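Local structure of RNA-binding protein Smaug (Drosophila melanogaster, 1OXJ) at residues L35-D40 with L57-L62; F41-G46 with G50-L55; R71-L76 with G112-K117. The protein binds RNA through its SAM domain and, as the Smaug protein, probably recognises hairpins in target messenger RNAs to repress their translation. One frame throughout, in Å; residues are numbered along the deposited sequence.

Contact 1: L35-D40 with L57-L62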
ATOM      1  N   LEU A  35       9.958  -8.746  -7.393  1.00 33.20           N
ATOM      2  CA  LEU A  35       9.032  -9.804  -6.985  1.00 35.31           C
ATOM      3  C   LEU A  35       9.597 -11.214  -7.118  1.00 37.32           C
ATOM      4  O   LEU A  35       8.977 -12.174  -6.671  1.00 38.01           O
ATOM      5  CB  LEU A  35       7.713  -9.696  -7.763  1.00 36.23           C
ATOM      6  CG  LEU A  35       6.931  -8.400  -7.517  1.00 35.35           C
ATOM      7  CD1 LEU A  35       5.621  -8.431  -8.294  1.00 38.43           C
ATOM      8  CD2 LEU A  35       6.662  -8.226  -6.027  1.00 38.71           C
ATOM      9  N   LEU A  36      10.776 -11.337  -7.725  1.00 38.66           N
ATOM     10  CA  LEU A  36      11.419 -12.640  -7.890  1.00 39.44           C
ATOM     11  C   LEU A  36      12.430 -12.900  -6.781  1.00 38.68           C
ATOM     12  O   LEU A  36      13.038 -13.968  -6.721  1.00 41.23           O
ATOM     13  CB  LEU A  36      12.125 -12.715  -9.246  1.00 40.11           C
ATOM     14  CG  LEU A  36      11.203 -12.654 -10.464  1.00 42.10           C
ATOM     15  CD1 LEU A  36      12.028 -12.726 -11.742  1.00 41.94           C
ATOM     16  CD2 LEU A  36      10.205 -13.796 -10.400  1.00 43.07           C
ATOM     17  N   ILE A  37      12.604 -11.921  -5.900  1.00 37.31           N
ATOM     18  CA  ILE A  37      13.555 -12.037  -4.799  1.00 35.92           C
ATOM     19  C   ILE A  37      13.207 -13.125  -3.792  1.00 37.26           C
ATOM     20  O   ILE A  37      12.066 -13.218  -3.328  1.00 36.55           O
ATOM     21  CB  ILE A  37      13.681 -10.697  -4.045  1.00 35.76           C
ATOM     22  CG1 ILE A  37      14.428  -9.686  -4.918  1.00 33.65           C
ATOM     23  CG2 ILE A  37      14.383 -10.905  -2.712  1.00 34.28           C
ATOM     24  CD1 ILE A  37      14.476  -8.282  -4.342  1.00 32.21           C
ATOM     25  N   THR A  38      14.203 -13.941  -3.459  1.00 36.36           N
ATOM     26  CA  THR A  38      14.051 -15.023  -2.488  1.00 38.00           C
ATOM     27  C   THR A  38      15.109 -14.865  -1.402  1.00 39.23           C
ATOM     28  O   THR A  38      16.129 -14.196  -1.615  1.00 38.78           O
ATOM     29  CB  THR A  38      14.232 -16.406  -3.149  1.00 37.81           C
ATOM     30  OG1 THR A  38      15.481 -16.444  -3.849  1.00 37.56           O
ATOM     31  CG2 THR A  38      13.099 -16.687  -4.117  1.00 36.50           C
ATOM     32  N   GLU A  39      14.870 -15.471  -0.241  1.00 39.89           N
ATOM     33  CA  GLU A  39      15.810 -15.384   0.873  1.00 41.39           C
ATOM     34  C   GLU A  39      17.175 -15.914   0.455  1.00 40.46           C
ATOM     35  O   GLU A  39      18.216 -15.385   0.856  1.00 39.34           O
ATOM     36  CB  GLU A  39      15.288 -16.184   2.078  1.00 42.60           C
ATOM     37  CG  GLU A  39      16.223 -16.199   3.280  1.00 46.50           C
ATOM     38  CD  GLU A  39      15.633 -16.934   4.482  1.00 48.35           C
ATOM     39  OE1 GLU A  39      14.950 -17.958   4.284  1.00 50.70           O
ATOM     40  OE2 GLU A  39      15.864 -16.496   5.625  1.00 48.65           O
ATOM     41  N   ASP A  40      17.151 -16.955  -0.370  1.00 41.07           N
ATOM     42  CA  ASP A  40      18.356 -17.606  -0.864  1.00 41.14           C
ATOM     43  C   ASP A  40      19.182 -16.650  -1.728  1.00 40.12           C
ATOM     44  O   ASP A  40      20.402 -16.578  -1.602  1.00 37.31           O
ATOM     45  CB  ASP A  40      17.943 -18.850  -1.649  1.00 46.84           C
ATOM     46  CG  ASP A  40      19.103 -19.754  -1.966  1.00 50.14           C
ATOM     47  OD1 ASP A  40      20.037 -19.854  -1.139  1.00 53.05           O
ATOM     48  OD2 ASP A  40      19.070 -20.386  -3.042  1.00 55.28           O
ATOM     49  N   LEU A  57      10.275 -12.137   3.437  1.00 36.80           N
ATOM     50  CA  LEU A  57       8.921 -12.177   3.985  1.00 38.04           C
ATOM     51  C   LEU A  57       8.115 -10.978   3.503  1.00 36.69           C
ATOM     52  O   LEU A  57       6.940 -11.104   3.165  1.00 37.13           O
ATOM     53  CB  LEU A  57       8.956 -12.165   5.514  1.00 40.62           C
ATOM     54  CG  LEU A  57       9.466 -13.420   6.220  1.00 44.54           C
ATOM     55  CD1 LEU A  57       9.389 -13.209   7.729  1.00 45.52           C
ATOM     56  CD2 LEU A  57       8.628 -14.623   5.799  1.00 43.61           C
ATOM     57  N   CYS A  58       8.755  -9.814   3.478  1.00 34.91           N
ATOM     58  CA  CYS A  58       8.087  -8.595   3.034  1.00 34.85           C
ATOM     59  C   CYS A  58       7.725  -8.685   1.558  1.00 32.81           C
ATOM     60  O   CYS A  58       6.650  -8.245   1.153  1.00 32.68           O
ATOM     61  CB  CYS A  58       8.979  -7.374   3.288  1.00 34.58           C
ATOM     62  SG  CYS A  58       9.213  -6.997   5.037  1.00 41.28           S
ATOM     63  N   ILE A  59       8.624  -9.257   0.757  1.00 32.05           N
ATOM     64  CA  ILE A  59       8.377  -9.417  -0.674  1.00 32.89           C
ATOM     65  C   ILE A  59       7.204 -10.382  -0.858  1.00 34.11           C
ATOM     66  O   ILE A  59       6.347 -10.191  -1.728  1.00 31.22           O
ATOM     67  CB  ILE A  59       9.641  -9.971  -1.390  1.00 32.53           C
ATOM     68  CG1 ILE A  59      10.765  -8.929  -1.346  1.00 34.27           C
ATOM     69  CG2 ILE A  59       9.319 -10.351  -2.827  1.00 30.90           C
ATOM     70  CD1 ILE A  59      10.556  -7.726  -2.259  1.00 35.74           C
ATOM     71  N   ASP A  60       7.160 -11.423  -0.029  1.00 36.31           N
ATOM     72  CA  ASP A  60       6.064 -12.377  -0.112  1.00 38.77           C
ATOM     73  C   ASP A  60       4.760 -11.655   0.200  1.00 38.75           C
ATOM     74  O   ASP A  60       3.749 -11.872  -0.469  1.00 40.78           O
ATOM     75  CB  ASP A  60       6.272 -13.536   0.869  1.00 43.26           C
ATOM     76  CG  ASP A  60       7.432 -14.423   0.475  1.00 47.32           C
ATOM     77  OD1 ASP A  60       7.466 -14.857  -0.694  1.00 50.96           O
ATOM     78  OD2 ASP A  60       8.306 -14.684   1.328  1.00 51.36           O
ATOM     79  N   LYS A  61       4.786 -10.777   1.201  1.00 37.79           N
ATOM     80  CA  LYS A  61       3.584 -10.037   1.556  1.00 38.31           C
ATOM     81  C   LYS A  61       3.181  -9.112   0.416  1.00 36.94           C
ATOM     82  O   LYS A  61       2.000  -8.830   0.229  1.00 36.01           O
ATOM     83  CB  LYS A  61       3.794  -9.229   2.844  1.00 41.05           C
ATOM     84  CG  LYS A  61       3.949 -10.106   4.073  1.00 43.07           C
ATOM     85  CD  LYS A  61       3.874  -9.309   5.366  1.00 47.03           C
ATOM     86  CE  LYS A  61       4.036 -10.229   6.565  1.00 48.71           C
ATOM     87  NZ  LYS A  61       3.906  -9.493   7.849  1.00 52.85           N
ATOM     88  N   LEU A  62       4.163  -8.634  -0.345  1.00 35.88           N
ATOM     89  CA  LEU A  62       3.865  -7.770  -1.481  1.00 34.54           C
ATOM     90  C   LEU A  62       3.012  -8.567  -2.452  1.00 34.82           C
ATOM     91  O   LEU A  62       2.038  -8.058  -3.013  1.00 34.62           O
ATOM     92  CB  LEU A  62       5.151  -7.321  -2.194  1.00 33.58           C
ATOM     93  CG  LEU A  62       5.999  -6.235  -1.526  1.00 33.75           C
ATOM     94  CD1 LEU A  62       7.107  -5.770  -2.497  1.00 32.60           C
ATOM     95  CD2 LEU A  62       5.097  -5.053  -1.151  1.00 32.87           C
TER
HETATM   96  O   HOH W   1      10.058 -14.175  -1.351  1.00 63.51           O
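Ile59, on the long helix 49-77, reaches toward segment 35-40, and its branches meet that segment one after another. CB stands back, with the carbonyl O of Ile37 as its nearest neighbour across the contact. From CB the methyl CG2, anti to the backbone N, turns to the backbone of segment 35-40 and lies 4.0 Å from Ile37 O and 4.2 Å from Leu35 CA. The other branch takes the side of the backbone N (chi1 -67°), which brings CG1 to 4.3 Å from CG2 of Ile37. At the tip, Ile59 CD1 comes to 4.5 Å from CD1 of Ile37, a loose methyl-to-methyl approach. One turn further along the helix, Leu62 extends the apolar strip: its CB is 4.2 Å from CD2 of Leu35, which bends in from a CB that does not itself aim at the helix. Trp13 and Met34 touch both Ile59 and Leu62, so these residues belong to the core of the helical SAM domain.

Polar groups meet at one border of this patch. A water molecule joins the two segments there, lying 3.0 Å from Ile37 O and 2.8 Å from Asp60 OD1, the oxygen that also forms a salt bridge with Lys63. Dispersion and shape therefore carry most of the contact, at ordinary to loose van der Waals distances, while the polar link between the two segments passes through water and not directly from one to the other.

Contact 2: F41-G46 with G50-L55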
ATOM      1  N   PHE A  41      18.504 -15.909  -2.600  1.00 38.55           N
ATOM      2  CA  PHE A  41      19.168 -14.942  -3.461  1.00 36.25           C
ATOM      3  C   PHE A  41      19.829 -13.848  -2.625  1.00 34.08           C
ATOM      4  O   PHE A  41      20.969 -13.460  -2.879  1.00 32.13           O
ATOM      5  CB  PHE A  41      18.150 -14.296  -4.415  1.00 34.42           C
ATOM      6  CG  PHE A  41      18.601 -12.972  -4.979  1.00 35.11           C
ATOM      7  CD1 PHE A  41      19.604 -12.910  -5.942  1.00 34.27           C
ATOM      8  CD2 PHE A  41      18.053 -11.780  -4.501  1.00 34.35           C
ATOM      9  CE1 PHE A  41      20.060 -11.685  -6.418  1.00 33.13           C
ATOM     10  CE2 PHE A  41      18.499 -10.550  -4.970  1.00 34.10           C
ATOM     11  CZ  PHE A  41      19.506 -10.497  -5.930  1.00 32.88           C
ATOM     12  N   LEU A  42      19.102 -13.341  -1.637  1.00 32.31           N
ATOM     13  CA  LEU A  42      19.623 -12.274  -0.794  1.00 32.20           C
ATOM     14  C   LEU A  42      20.876 -12.700  -0.033  1.00 34.01           C
ATOM     15  O   LEU A  42      21.869 -11.963   0.010  1.00 31.83           O
ATOM     16  CB  LEU A  42      18.542 -11.802   0.184  1.00 31.69           C
ATOM     17  CG  LEU A  42      17.323 -11.159  -0.484  1.00 32.37           C
ATOM     18  CD1 LEU A  42      16.228 -10.937   0.554  1.00 31.55           C
ATOM     19  CD2 LEU A  42      17.740  -9.830  -1.149  1.00 33.12           C
ATOM     20  N   GLN A  43      20.836 -13.888   0.565  1.00 35.50           N
ATOM     21  CA  GLN A  43      21.990 -14.378   1.308  1.00 38.01           C
ATOM     22  C   GLN A  43      23.193 -14.477   0.377  1.00 38.77           C
ATOM     23  O   GLN A  43      24.324 -14.195   0.775  1.00 40.27           O
ATOM     24  CB  GLN A  43      21.703 -15.758   1.911  1.00 41.03           C
ATOM     25  CG  GLN A  43      20.753 -15.759   3.087  1.00 45.56           C
ATOM     26  CD  GLN A  43      20.654 -17.131   3.739  1.00 49.01           C
ATOM     27  OE1 GLN A  43      21.650 -17.671   4.221  1.00 51.87           O
ATOM     28  NE2 GLN A  43      19.453 -17.701   3.752  1.00 49.37           N
ATOM     29  N   SER A  44      22.938 -14.863  -0.871  1.00 39.12           N
ATOM     30  CA  SER A  44      23.993 -15.013  -1.868  1.00 39.40           C
ATOM     31  C   SER A  44      24.663 -13.720  -2.303  1.00 37.77           C
ATOM     32  O   SER A  44      25.809 -13.743  -2.757  1.00 37.37           O
ATOM     33  CB  SER A  44      23.450 -15.726  -3.102  1.00 40.51           C
ATOM     34  OG  SER A  44      23.072 -17.053  -2.788  1.00 47.56           O
ATOM     35  N   VAL A  45      23.966 -12.595  -2.182  1.00 36.78           N
ATOM     36  CA  VAL A  45      24.565 -11.326  -2.582  1.00 34.39           C
ATOM     37  C   VAL A  45      24.993 -10.431  -1.419  1.00 35.67           C
ATOM     38  O   VAL A  45      25.081  -9.217  -1.559  1.00 35.43           O
ATOM     39  CB  VAL A  45      23.638 -10.538  -3.547  1.00 33.23           C
ATOM     40  CG1 VAL A  45      23.467 -11.322  -4.850  1.00 33.27           C
ATOM     41  CG2 VAL A  45      22.283 -10.306  -2.908  1.00 33.34           C
ATOM     42  N   GLY A  46      25.255 -11.031  -0.261  1.00 38.04           N
ATOM     43  CA  GLY A  46      25.736 -10.239   0.860  1.00 37.18           C
ATOM     44  C   GLY A  46      24.778  -9.717   1.912  1.00 37.39           C
ATOM     45  O   GLY A  46      25.212  -9.016   2.829  1.00 37.93           O
ATOM     46  N   GLY A  50      19.466 -12.572   8.645  1.00 44.53           N
ATOM     47  CA  GLY A  50      18.305 -11.987   9.291  1.00 44.82           C
ATOM     48  C   GLY A  50      17.516 -11.100   8.343  1.00 44.37           C
ATOM     49  O   GLY A  50      16.302 -11.255   8.197  1.00 43.29           O
ATOM     50  N   ALA A  51      18.208 -10.165   7.699  1.00 43.64           N
ATOM     51  CA  ALA A  51      17.563  -9.255   6.762  1.00 41.33           C
ATOM     52  C   ALA A  51      17.089 -10.008   5.519  1.00 40.96           C
ATOM     53  O   ALA A  51      16.095  -9.627   4.902  1.00 39.82           O
ATOM     54  CB  ALA A  51      18.523  -8.138   6.376  1.00 40.86           C
ATOM     55  N   SER A  52      17.791 -11.078   5.155  1.00 39.16           N
ATOM     56  CA  SER A  52      17.395 -11.868   3.989  1.00 40.24           C
ATOM     57  C   SER A  52      16.020 -12.455   4.260  1.00 41.21           C
ATOM     58  O   SER A  52      15.114 -12.370   3.427  1.00 40.88           O
ATOM     59  CB  SER A  52      18.393 -13.004   3.728  1.00 38.71           C
ATOM     60  OG  SER A  52      19.639 -12.509   3.263  1.00 38.88           O
ATOM     61  N   HIS A  53      15.865 -13.049   5.440  1.00 41.95           N
ATOM     62  CA  HIS A  53      14.593 -13.643   5.820  1.00 41.26           C
ATOM     63  C   HIS A  53      13.492 -12.586   5.913  1.00 40.89           C
ATOM     64  O   HIS A  53      12.404 -12.766   5.372  1.00 41.09           O
ATOM     65  CB  HIS A  53      14.727 -14.369   7.166  1.00 45.35           C
ATOM     66  CG  HIS A  53      13.475 -15.070   7.593  1.00 47.11           C
ATOM     67  ND1 HIS A  53      12.876 -16.051   6.832  1.00 50.13           N
ATOM     68  CD2 HIS A  53      12.694 -14.913   8.688  1.00 49.05           C
ATOM     69  CE1 HIS A  53      11.778 -16.467   7.439  1.00 50.65           C
ATOM     70  NE2 HIS A  53      11.644 -15.792   8.567  1.00 50.61           N
ATOM     71  N   LYS A  54      13.776 -11.478   6.591  1.00 38.95           N
ATOM     72  CA  LYS A  54      12.786 -10.425   6.745  1.00 39.78           C
ATOM     73  C   LYS A  54      12.357  -9.808   5.415  1.00 38.62           C
ATOM     74  O   LYS A  54      11.166  -9.643   5.160  1.00 36.71           O
ATOM     75  CB  LYS A  54      13.314  -9.327   7.664  1.00 39.00           C
ATOM     76  CG  LYS A  54      12.284  -8.259   7.973  1.00 41.61           C
ATOM     77  CD  LYS A  54      12.903  -7.157   8.815  1.00 43.72           C
ATOM     78  CE  LYS A  54      11.869  -6.130   9.232  1.00 43.79           C
ATOM     79  NZ  LYS A  54      12.488  -5.046  10.044  1.00 45.78           N
ATOM     80  N   LEU A  55      13.322  -9.469   4.569  1.00 37.24           N
ATOM     81  CA  LEU A  55      12.993  -8.873   3.280  1.00 36.06           C
ATOM     82  C   LEU A  55      12.243  -9.876   2.409  1.00 36.55           C
ATOM     83  O   LEU A  55      11.307  -9.515   1.698  1.00 36.01           O
ATOM     84  CB  LEU A  55      14.265  -8.390   2.572  1.00 35.76           C
ATOM     85  CG  LEU A  55      14.071  -7.650   1.242  1.00 34.33           C
ATOM     86  CD1 LEU A  55      13.045  -6.537   1.396  1.00 32.35           C
ATOM     87  CD2 LEU A  55      15.409  -7.080   0.792  1.00 33.62           C
TER
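Ser52 and Leu42 bring segments 50-55 and 41-46 nearest to each other, CA to CA 5.3 Å, a separation that suits a small residue on one side. The serine hydroxyl sits against Leu42 and Gln43 without bonding to either. Ser52 OG is 3.3 Å from CB of Leu42 and 3.4 Å from CG of Gln43, and although Gln43 N is equally near, the angle is poor. With OG beside the backbone N rather than anti to it (chi1 -70°), the hydroxyl turns back toward the start of its helix and is hydrogen-bonded to the carbonyl O of Thr48, with a weak bond to that of Val47. The methylene is covered as well, Ser52 CB being 3.7 Å from CG of Gln43, whose extended chain runs on past the serine along the outer border of the contact.

Leu42 also lies over the backbone of Ser52, its CD1 standing 3.4 Å from the carbonyl O. Beyond this, the His53 ring leads away from segment 41-46, while its side chain touches that of Glu39, and Lys54 sends NZ off to the carbonyl O of Leu17. Leu55, one turn after the serine, faces the short helix again. Its side chain crosses that of Leu42 at about a right angle: Leu55 CB is 3.8 Å from CD1 of Leu42, and Leu55 CD2 is 4.1 Å from CD2 of Leu42. Leu25, Ile37 and Val47 touch Leu42 as well, placing it in the SAM domain core.

The chemistry is thus that of a close helix-helix approach within the fold, in which a buried hydroxyl spends its bonding on the turn between the helices and offers the neighbouring helix a compact surface for hydrocarbon.

Contact 3: R71-L76 with G112-K117; sequences RVEQEL and GLRFLK
Glu73 and Arg114 form a salt bridge between helices 49-77 and 111-127 of the PHAT domain, the all-helical module that the long SAM helix enters. The charged interaction is a single one: Arg114 NH2 donates to Glu73 OE1 over 3.3 Å, at an N-H...O angle of 158°. The carboxylate oxygen comes to the edge of the guanidinium, near its plane, but is itself met from above the carboxylate plane, 58° out of it. Glu73 CG is anti to the backbone N (chi1 177°) and the chain stays extended, carrying the acid across to the other helix, whereas the arginine bends at chi2 and chi3, which brings its guanidinium toward Glu73.

Further hydrogen bonds hold the guanidinium. NH1 of Arg114 is bonded to the carbonyl O of Glu108, and NH2 also to OD1 of Asn70, so the buried group is held by several partners besides the acid. A methionine in place of Arg114 would probably leave the Glu73 carboxylate without its charged mate and the carbonyl of Glu108 without this donor.

Van der Waals contact between the segments is slight: Lys117 CD lies 4.1 Å from Glu73 OE1, while Lys117 NZ leads away to 6.4 Å from that oxygen. The hydrophobic part lies alongside, where Ile121 touches the glutamate chain and Val118 packs on Val72.

Water completes the polar cluster. One molecule donates to Glu73 OE1 and to the carbonyl O of Arg114, each at 2.7 Å, and accepts from Arg114 NE at 3.1 Å.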
ATOM      1  N   ARG A  71      -9.931  -9.052  -0.145  1.00 39.43           N
ATOM      2  CA  ARG A  71     -10.565  -9.479   1.098  1.00 41.77           C
ATOM      3  C   ARG A  71     -11.159  -8.305   1.872  1.00 40.51           C
ATOM      4  O   ARG A  71     -12.295  -8.366   2.337  1.00 39.94           O
ATOM      5  CB  ARG A  71      -9.544 -10.192   1.986  1.00 44.93           C
ATOM      6  CG  ARG A  71     -10.131 -10.774   3.254  1.00 50.31           C
ATOM      7  CD  ARG A  71      -9.255 -10.465   4.450  1.00 55.09           C
ATOM      8  NE  ARG A  71      -7.864 -10.854   4.239  1.00 57.72           N
ATOM      9  CZ  ARG A  71      -6.883 -10.582   5.093  1.00 58.80           C
ATOM     10  NH1 ARG A  71      -7.147  -9.922   6.212  1.00 59.62           N
ATOM     11  NH2 ARG A  71      -5.642 -10.963   4.828  1.00 58.35           N
ATOM     12  N   VAL A  72     -10.379  -7.239   2.027  1.00 39.50           N
ATOM     13  CA  VAL A  72     -10.850  -6.064   2.752  1.00 37.69           C
ATOM     14  C   VAL A  72     -12.066  -5.479   2.059  1.00 37.63           C
ATOM     15  O   VAL A  72     -13.053  -5.131   2.701  1.00 37.59           O
ATOM     16  CB  VAL A  72      -9.738  -4.991   2.861  1.00 36.70           C
ATOM     17  CG1 VAL A  72     -10.321  -3.677   3.379  1.00 36.33           C
ATOM     18  CG2 VAL A  72      -8.641  -5.485   3.797  1.00 36.92           C
ATOM     19  N   GLU A  73     -11.998  -5.373   0.740  1.00 38.93           N
ATOM     20  CA  GLU A  73     -13.120  -4.845  -0.019  1.00 42.40           C
ATOM     21  C   GLU A  73     -14.371  -5.655   0.323  1.00 43.02           C
ATOM     22  O   GLU A  73     -15.407  -5.107   0.694  1.00 42.56           O
ATOM     23  CB  GLU A  73     -12.847  -4.970  -1.521  1.00 43.99           C
ATOM     24  CG  GLU A  73     -14.000  -4.496  -2.390  1.00 46.65           C
ATOM     25  CD  GLU A  73     -13.746  -4.706  -3.867  1.00 48.89           C
ATOM     26  OE1 GLU A  73     -12.641  -4.357  -4.337  1.00 48.55           O
ATOM     27  OE2 GLU A  73     -14.653  -5.214  -4.557  1.00 51.70           O
ATOM     28  N   GLN A  74     -14.246  -6.970   0.198  1.00 45.48           N
ATOM     29  CA  GLN A  74     -15.337  -7.899   0.453  1.00 48.16           C
ATOM     30  C   GLN A  74     -15.913  -7.818   1.864  1.00 48.56           C
ATOM     31  O   GLN A  74     -17.119  -7.626   2.037  1.00 50.10           O
ATOM     32  CB  GLN A  74     -14.854  -9.320   0.175  1.00 49.98           C
ATOM     33  CG  GLN A  74     -15.887 -10.394   0.397  1.00 53.69           C
ATOM     34  CD  GLN A  74     -15.289 -11.776   0.252  1.00 56.53           C
ATOM     35  OE1 GLN A  74     -14.727 -12.113  -0.795  1.00 55.77           O
ATOM     36  NE2 GLN A  74     -15.398 -12.586   1.305  1.00 56.46           N
ATOM     37  N   GLU A  75     -15.053  -7.962   2.867  1.00 48.21           N
ATOM     38  CA  GLU A  75     -15.499  -7.924   4.255  1.00 48.13           C
ATOM     39  C   GLU A  75     -16.044  -6.586   4.734  1.00 48.35           C
ATOM     40  O   GLU A  75     -16.768  -6.531   5.724  1.00 46.82           O
ATOM     41  CB  GLU A  75     -14.375  -8.395   5.171  1.00 48.57           C
ATOM     42  CG  GLU A  75     -14.099  -9.883   5.043  1.00 51.89           C
ATOM     43  CD  GLU A  75     -13.019 -10.355   5.987  1.00 54.44           C
ATOM     44  OE1 GLU A  75     -13.116 -10.069   7.202  1.00 57.79           O
ATOM     45  OE2 GLU A  75     -12.074 -11.020   5.516  1.00 56.60           O
ATOM     46  N   LEU A  76     -15.691  -5.500   4.054  1.00 48.73           N
ATOM     47  CA  LEU A  76     -16.223  -4.197   4.441  1.00 49.11           C
ATOM     48  C   LEU A  76     -17.622  -4.088   3.849  1.00 49.95           C
ATOM     49  O   LEU A  76     -18.546  -3.574   4.481  1.00 49.95           O
ATOM     50  CB  LEU A  76     -15.346  -3.058   3.907  1.00 49.09           C
ATOM     51  CG  LEU A  76     -14.062  -2.753   4.686  1.00 48.50           C
ATOM     52  CD1 LEU A  76     -13.268  -1.690   3.949  1.00 47.45           C
ATOM     53  CD2 LEU A  76     -14.408  -2.293   6.099  1.00 46.75           C
ATOM     54  N   GLY A 112      -2.599  -0.768  -7.555  1.00 30.18           N
ATOM     55  CA  GLY A 112      -2.989   0.612  -7.358  1.00 29.86           C
ATOM     56  C   GLY A 112      -4.490   0.775  -7.468  1.00 30.80           C
ATOM     57  O   GLY A 112      -5.111   1.490  -6.679  1.00 31.28           O
ATOM     58  N   LEU A 113      -5.078   0.107  -8.453  1.00 31.83           N
ATOM     59  CA  LEU A 113      -6.519   0.179  -8.676  1.00 33.21           C
ATOM     60  C   LEU A 113      -7.312  -0.429  -7.511  1.00 32.96           C
ATOM     61  O   LEU A 113      -8.312   0.140  -7.078  1.00 33.74           O
ATOM     62  CB  LEU A 113      -6.874  -0.554  -9.972  1.00 35.23           C
ATOM     63  CG  LEU A 113      -8.256  -0.289 -10.562  1.00 42.06           C
ATOM     64  CD1 LEU A 113      -8.328   1.170 -11.022  1.00 42.47           C
ATOM     65  CD2 LEU A 113      -8.503  -1.237 -11.743  1.00 44.24           C
ATOM     66  N   ARG A 114      -6.878  -1.592  -7.028  1.00 31.35           N
ATOM     67  CA  ARG A 114      -7.561  -2.249  -5.921  1.00 32.15           C
ATOM     68  C   ARG A 114      -7.444  -1.391  -4.662  1.00 33.17           C
ATOM     69  O   ARG A 114      -8.381  -1.311  -3.866  1.00 31.66           O
ATOM     70  CB  ARG A 114      -6.948  -3.630  -5.651  1.00 32.68           C
ATOM     71  CG  ARG A 114      -7.062  -4.620  -6.826  1.00 36.94           C
ATOM     72  CD  ARG A 114      -8.488  -4.689  -7.354  1.00 38.73           C
ATOM     73  NE  ARG A 114      -9.452  -5.162  -6.358  1.00 41.05           N
ATOM     74  CZ  ARG A 114      -9.730  -6.445  -6.117  1.00 43.15           C
ATOM     75  NH1 ARG A 114      -9.116  -7.407  -6.792  1.00 43.71           N
ATOM     76  NH2 ARG A 114     -10.650  -6.771  -5.216  1.00 42.13           N
ATOM     77  N   PHE A 115      -6.283  -0.761  -4.493  1.00 29.91           N
ATOM     78  CA  PHE A 115      -6.032   0.094  -3.337  1.00 31.26           C
ATOM     79  C   PHE A 115      -6.976   1.294  -3.347  1.00 30.52           C
ATOM     80  O   PHE A 115      -7.573   1.639  -2.323  1.00 31.71           O
ATOM     81  CB  PHE A 115      -4.578   0.578  -3.344  1.00 28.09           C
ATOM     82  CG  PHE A 115      -4.178   1.300  -2.090  1.00 28.26           C
ATOM     83  CD1 PHE A 115      -3.686   0.597  -1.002  1.00 25.50           C
ATOM     84  CD2 PHE A 115      -4.304   2.682  -1.999  1.00 29.46           C
ATOM     85  CE1 PHE A 115      -3.312   1.263   0.179  1.00 28.38           C
ATOM     86  CE2 PHE A 115      -3.938   3.362  -0.828  1.00 29.25           C
ATOM     87  CZ  PHE A 115      -3.439   2.644   0.261  1.00 28.14           C
ATOM     88  N   LEU A 116      -7.112   1.936  -4.503  1.00 31.21           N
ATOM     89  CA  LEU A 116      -8.000   3.080  -4.617  1.00 32.03           C
ATOM     90  C   LEU A 116      -9.460   2.665  -4.446  1.00 33.31           C
ATOM     91  O   LEU A 116     -10.276   3.433  -3.929  1.00 33.52           O
ATOM     92  CB  LEU A 116      -7.800   3.781  -5.961  1.00 34.14           C
ATOM     93  CG  LEU A 116      -6.506   4.582  -6.121  1.00 34.11           C
ATOM     94  CD1 LEU A 116      -6.458   5.158  -7.514  1.00 37.05           C
ATOM     95  CD2 LEU A 116      -6.441   5.700  -5.075  1.00 37.02           C
ATOM     96  N   LYS A 117      -9.789   1.448  -4.871  1.00 34.03           N
ATOM     97  CA  LYS A 117     -11.158   0.946  -4.728  1.00 35.85           C
ATOM     98  C   LYS A 117     -11.494   0.805  -3.244  1.00 34.67           C
ATOM     99  O   LYS A 117     -12.577   1.197  -2.805  1.00 35.06           O
ATOM    100  CB  LYS A 117     -11.321  -0.422  -5.413  1.00 38.64           C
ATOM    101  CG  LYS A 117     -11.754  -0.361  -6.876  1.00 45.13           C
ATOM    102  CD  LYS A 117     -12.030  -1.767  -7.420  1.00 49.63           C
ATOM    103  CE  LYS A 117     -12.654  -1.734  -8.809  1.00 51.61           C
ATOM    104  NZ  LYS A 117     -11.710  -1.219  -9.838  1.00 55.67           N
TER
HETATM  105  O   HOH W   2     -10.111  -3.392  -3.916  1.00 48.79           O

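All three contacts draw one of their segments from helix 49-77, the long helix common to the SAM and PHAT parts. Contacts 1 and 2 form one continuous region, their centres 10 Å apart: contact 2 is nested inside the loop that contact 1 closes, and the two meet where Ile37 CG2 packs 3.7 Å from Leu42 CG. Contact 3 follows in series further down the chain. Its centre is 22 Å from that of contact 1, with nearest atoms about 9 Å apart, and 31 Å from that of contact 2, across the centre of the chain. The first two contacts thus pack the SAM domain, and the third packs two helices against each other within the PHAT part.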